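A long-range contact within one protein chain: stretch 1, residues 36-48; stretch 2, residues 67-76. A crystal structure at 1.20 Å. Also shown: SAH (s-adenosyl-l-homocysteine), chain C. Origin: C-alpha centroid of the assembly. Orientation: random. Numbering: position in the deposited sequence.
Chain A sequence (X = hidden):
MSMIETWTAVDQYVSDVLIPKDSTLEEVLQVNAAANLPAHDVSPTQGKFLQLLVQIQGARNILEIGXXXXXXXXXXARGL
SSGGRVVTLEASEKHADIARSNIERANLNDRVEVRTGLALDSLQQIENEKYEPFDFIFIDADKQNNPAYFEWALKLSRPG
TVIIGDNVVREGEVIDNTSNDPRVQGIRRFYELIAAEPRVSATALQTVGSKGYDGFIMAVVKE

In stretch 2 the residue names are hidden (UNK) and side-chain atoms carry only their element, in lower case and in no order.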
# COMPACT_ATOMS: atom_id res chain seq x y z
N ASN A 36 3.97 27.41 12.75
CA ASN A 36 5.12 27.38 11.85
C ASN A 36 5.82 26.04 11.73
O ASN A 36 7.01 25.98 11.42
CB ASN A 36 6.12 28.47 12.25
CG ASN A 36 5.57 29.86 12.06
OD1 ASN A 36 5.09 30.20 10.97
ND2 ASN A 36 5.64 30.68 13.10
N LEU A 37 5.10 24.95 11.99
CA LEU A 37 5.69 23.63 11.86
C LEU A 37 5.88 23.40 10.36
O LEU A 37 5.11 23.91 9.55
CB LEU A 37 4.77 22.54 12.41
CG LEU A 37 4.23 22.64 13.84
CD1 LEU A 37 3.66 21.28 14.26
CD2 LEU A 37 5.33 23.06 14.80
N PRO A 38 6.92 22.64 9.97
CA PRO A 38 7.14 22.39 8.55
C PRO A 38 5.97 21.57 8.00
O PRO A 38 5.36 20.79 8.73
CB PRO A 38 8.44 21.60 8.53
CG PRO A 38 9.14 22.05 9.78
CD PRO A 38 8.02 22.10 10.78
N ALA A 39 5.65 21.75 6.72
CA ALA A 39 4.57 21.01 6.09
C ALA A 39 5.08 19.62 5.71
O ALA A 39 5.11 19.26 4.53
CB ALA A 39 4.07 21.75 4.85
N HIS A 40 5.48 18.85 6.71
CA HIS A 40 6.00 17.51 6.48
C HIS A 40 5.03 16.40 6.87
O HIS A 40 5.42 15.23 6.93
CB HIS A 40 7.33 17.30 7.22
CG HIS A 40 8.43 18.22 6.77
ND1 HIS A 40 8.44 18.82 5.53
CD2 HIS A 40 9.56 18.61 7.39
CE1 HIS A 40 9.54 19.55 5.40
NE2 HIS A 40 10.24 19.44 6.52
N ASP A 41 3.78 16.76 7.15
CA ASP A 41 2.78 15.76 7.51
C ASP A 41 2.53 14.86 6.31
O ASP A 41 2.71 15.28 5.16
CB ASP A 41 1.43 16.39 7.88
CG ASP A 41 1.56 17.73 8.58
OD1 ASP A 41 1.99 18.70 7.93
OD2 ASP A 41 1.20 17.81 9.78
N VAL A 42 2.11 13.62 6.54
CA VAL A 42 1.77 12.77 5.41
C VAL A 42 0.58 13.46 4.74
O VAL A 42 -0.14 14.24 5.37
CB VAL A 42 1.32 11.35 5.84
CG1 VAL A 42 2.50 10.58 6.40
CG2 VAL A 42 0.18 11.42 6.84
N SER A 43 0.39 13.19 3.45
CA SER A 43 -0.73 13.77 2.72
C SER A 43 -2.00 13.07 3.19
O SER A 43 -1.93 12.02 3.84
CB SER A 43 -0.56 13.53 1.22
OG SER A 43 -0.73 12.16 0.93
N PRO A 44 -3.17 13.63 2.88
CA PRO A 44 -4.41 12.98 3.31
C PRO A 44 -4.57 11.56 2.77
O PRO A 44 -5.01 10.66 3.49
CB PRO A 44 -5.49 13.92 2.78
CG PRO A 44 -4.83 15.26 2.84
CD PRO A 44 -3.44 14.96 2.31
N THR A 45 -4.22 11.35 1.50
CA THR A 45 -4.35 10.02 0.90
C THR A 45 -3.36 9.04 1.52
O THR A 45 -3.65 7.85 1.64
CB THR A 45 -4.16 10.07 -0.63
OG1 THR A 45 -2.94 10.74 -0.95
CG2 THR A 45 -5.33 10.80 -1.28
N GLN A 46 -2.18 9.53 1.90
CA GLN A 46 -1.18 8.68 2.54
C GLN A 46 -1.67 8.36 3.96
O GLN A 46 -1.51 7.24 4.44
CB GLN A 46 0.17 9.40 2.61
CG GLN A 46 0.83 9.59 1.26
CD GLN A 46 2.03 10.51 1.32
OE1 GLN A 46 2.31 11.14 2.34
NE2 GLN A 46 2.76 10.60 0.21
N GLY A 47 -2.25 9.35 4.63
CA GLY A 47 -2.77 9.12 5.96
C GLY A 47 -3.85 8.06 5.94
O GLY A 47 -3.87 7.17 6.79
N LYS A 48 -4.75 8.14 4.96
CA LYS A 48 -5.81 7.14 4.90
C LYS A 48 -5.25 5.78 4.54
O LYS A 48 -5.77 4.75 4.99
CB LYS A 48 -6.90 7.54 3.90
CG LYS A 48 -8.10 6.63 4.01
CD LYS A 48 -9.34 7.23 3.40
CE LYS A 48 -10.55 6.35 3.71
NZ LYS A 48 -11.78 6.92 3.11
N UNK A 67 6.50 12.42 15.23
CA UNK A 67 5.12 12.88 15.42
C UNK A 67 4.72 14.21 14.76
O UNK A 67 3.57 14.34 14.30
o UNK A 67 5.41 11.96 17.68
c UNK A 67 3.31 13.06 17.15
c UNK A 67 4.81 13.04 16.94
N UNK A 68 5.64 15.18 14.72
CA UNK A 68 5.34 16.51 14.18
C UNK A 68 4.13 17.09 14.93
O UNK A 68 4.22 17.44 16.10
c UNK A 68 4.98 17.49 10.43
c UNK A 68 6.49 18.41 12.18
c UNK A 68 5.13 17.76 11.91
c UNK A 68 5.00 16.46 12.70
N UNK A 69 2.99 17.18 14.25
CA UNK A 69 1.82 17.73 14.89
C UNK A 69 0.76 16.67 15.18
O UNK A 69 -0.35 16.98 15.60
N UNK A 70 1.09 15.40 14.93
CA UNK A 70 0.17 14.31 15.19
C UNK A 70 -0.83 14.02 14.08
O UNK A 70 -1.80 13.29 14.29
N UNK A 71 -0.61 14.59 12.89
CA UNK A 71 -1.51 14.34 11.77
C UNK A 71 -1.53 12.85 11.41
O UNK A 71 -2.59 12.23 11.38
c UNK A 71 -3.28 15.81 9.44
c UNK A 71 -4.18 15.74 8.38
o UNK A 71 -4.74 14.85 6.22
c UNK A 71 -3.86 14.96 7.27
c UNK A 71 -1.78 14.35 8.29
c UNK A 71 -2.07 15.12 9.41
c UNK A 71 -2.67 14.26 7.23
c UNK A 71 -1.10 15.19 10.57
N UNK A 72 -0.37 12.26 11.14
CA UNK A 72 -0.33 10.84 10.81
C UNK A 72 -0.80 10.02 12.00
O UNK A 72 -1.46 8.99 11.84
c UNK A 72 1.09 10.40 10.46
o UNK A 72 1.99 10.71 11.51
N UNK A 73 -0.46 10.48 13.20
CA UNK A 73 -0.82 9.79 14.43
C UNK A 73 -2.33 9.61 14.54
O UNK A 73 -2.81 8.55 14.95
c UNK A 73 -0.18 9.67 16.85
c UNK A 73 -0.34 10.59 15.65
o UNK A 73 0.92 11.20 15.35
N UNK A 74 -3.08 10.65 14.19
CA UNK A 74 -4.53 10.59 14.24
C UNK A 74 -5.07 9.56 13.23
O UNK A 74 -5.97 8.78 13.54
c UNK A 74 -4.84 12.88 15.20
c UNK A 74 -6.63 11.89 13.73
c UNK A 74 -5.09 14.35 14.97
c UNK A 74 -5.13 11.99 13.99
N UNK A 75 -4.51 9.56 12.02
CA UNK A 75 -4.94 8.59 11.01
C UNK A 75 -4.69 7.18 11.52
O UNK A 75 -5.53 6.29 11.38
c UNK A 75 -6.89 8.97 7.78
c UNK A 75 -5.87 9.91 8.01
c UNK A 75 -4.19 8.79 9.69
c UNK A 75 -7.91 9.30 6.89
c UNK A 75 -7.93 10.54 6.23
c UNK A 75 -5.92 11.14 7.34
c UNK A 75 -6.95 11.47 6.44
c UNK A 75 -4.70 9.91 8.84
n UNK A 75 -4.83 11.87 7.73
c UNK A 75 -4.10 11.13 8.64
N UNK A 76 -3.51 6.96 12.10
CA UNK A 76 -3.15 5.65 12.63
C UNK A 76 -4.06 5.23 13.78
O UNK A 76 -4.58 4.11 13.80
c UNK A 76 0.72 6.07 12.65
c UNK A 76 -0.62 5.75 12.02
c UNK A 76 -1.70 5.65 13.11
c UNK A 76 -0.55 4.44 11.26
N SAH C . 4.75 11.48 10.50
CA SAH C . 4.28 12.87 10.87
CB SAH C . 5.33 13.88 10.55
CG SAH C . 6.67 13.76 11.23
SD SAH C . 7.86 14.92 10.43
C SAH C . 3.01 13.19 10.02
O SAH C . 2.65 12.37 9.17
OXT SAH C . 2.42 14.30 10.26
C5' SAH C . 9.35 14.34 11.13
C4' SAH C . 9.38 14.57 12.72
O4' SAH C . 10.64 14.01 13.06
C3' SAH C . 9.48 16.02 13.20
O3' SAH C . 8.40 16.37 14.06
C2' SAH C . 10.90 16.05 13.89
O2' SAH C . 10.97 17.00 14.95
C1' SAH C . 11.07 14.61 14.32
N9 SAH C . 12.32 14.20 14.60
C8 SAH C . 13.55 14.48 14.04
N7 SAH C . 14.56 13.88 14.59
C5 SAH C . 13.98 13.11 15.63
C6 SAH C . 14.58 12.23 16.60
N6 SAH C . 15.89 11.97 16.67
N1 SAH C . 13.69 11.64 17.47
C2 SAH C . 12.35 11.87 17.44
N3 SAH C . 11.74 12.71 16.53
C4 SAH C . 12.61 13.29 15.66
O HOH W 1 1.71 16.30 11.98

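Position 67 carries three side-chain atoms, a first carbon bearing one oxygen and one carbon, and they lie out of reach of stretch 1. This beta-branched hydroxyl side chain is Thr67; its backbone O accepts from the N of position 70 at 2.8 Å, closing a type II' beta turn.

Position 68 has four carbons, forked at the second, and no heteroatom. The CA-to-CB bond points toward stretch 1, and the side-chain carbons meet Leu37, Pro38, His40 and Asp41, as suits a leucine. In Leu68, CD2 packs against the backbone of the loop, 3.6 Å from Asp41 N and 3.7 Å from Pro38 O, while CD1 lies 4.2 Å from Pro38 CD. With 106 Å² covered, it is the residue of either stretch most covered by the other.

Position 69 shows no side-chain atoms. A CB would point toward stretch 1 and lie a tight 3.5 Å from Leu37 CD1, which already sits 4.0 Å from the CA here; the residue is Gly69.

Position 70 is again bare. Nothing of stretch 1 is near, but phi is positive (84°) and a CB would be jammed against the carbonyl O of the residue before. This is Gly70, the N-cap of the helix that follows.

At position 71 a single carbon leads to a six-membered carbon ring bearing one oxygen. That first carbon, CB, lies 3.6 Å from Asp41 OD2, and the ring lies among Asp41, Val42, Ser43 and Pro44, with Pro44 N and Ser43 O at its edge, hence Tyr71. The ring runs along stretch 1 until OH comes within 3.4 Å of Pro44 CG. On the way CE2 approaches Val42 O to 3.1 Å and CD2 packs 3.8 Å from Val42 CG2.

Position 72 has one carbon and then one oxygen; the carbon, CB, touches Val42 CG2 at 3.9 Å, hence Ser72. Its OG accepts a hydrogen bond from SAH N at 3.0 Å.

Position 73 repeats the carbon bearing one oxygen and one carbon, does not reach stretch 1, and is Thr73. Position 74 has four carbons, forked at the first, with one arm two carbons long, and does not reach it either: Ile74.

Position 75 holds one carbon and fused five- and six-membered rings of eight carbons and one nitrogen. The rings meet Pro44, Gly47 and Lys48, and Gly47 CA lies over the five-membered ring, 3.6 Å from its centroid, in a CH-pi contact, hence Trp75. A CB on Gly47 would fall 2.3 Å from Trp75 CD1, so the bare backbone admits the indole. Farther along, Lys48 CB meets CZ3 at 3.6 Å.

Position 76 has four carbons forked at the second, with no contact across: Leu76.

The contact buries 601 Å² without a direct hydrogen bond between the stretches. Leu68, Tyr71 and Trp75 pack successively along stretch 1, from its loop into a helix crossing at -38°. Polar links run through intermediaries: water 1 donates to Asp41 OD2 and SAH OXT (both 2.7 Å) and accepts from Gly69 N (2.8 Å) and Tyr71 N (3.0 Å), joining both stretches to the ligand.

Stretch 2, residues 67-76: TLGGYSTIWL
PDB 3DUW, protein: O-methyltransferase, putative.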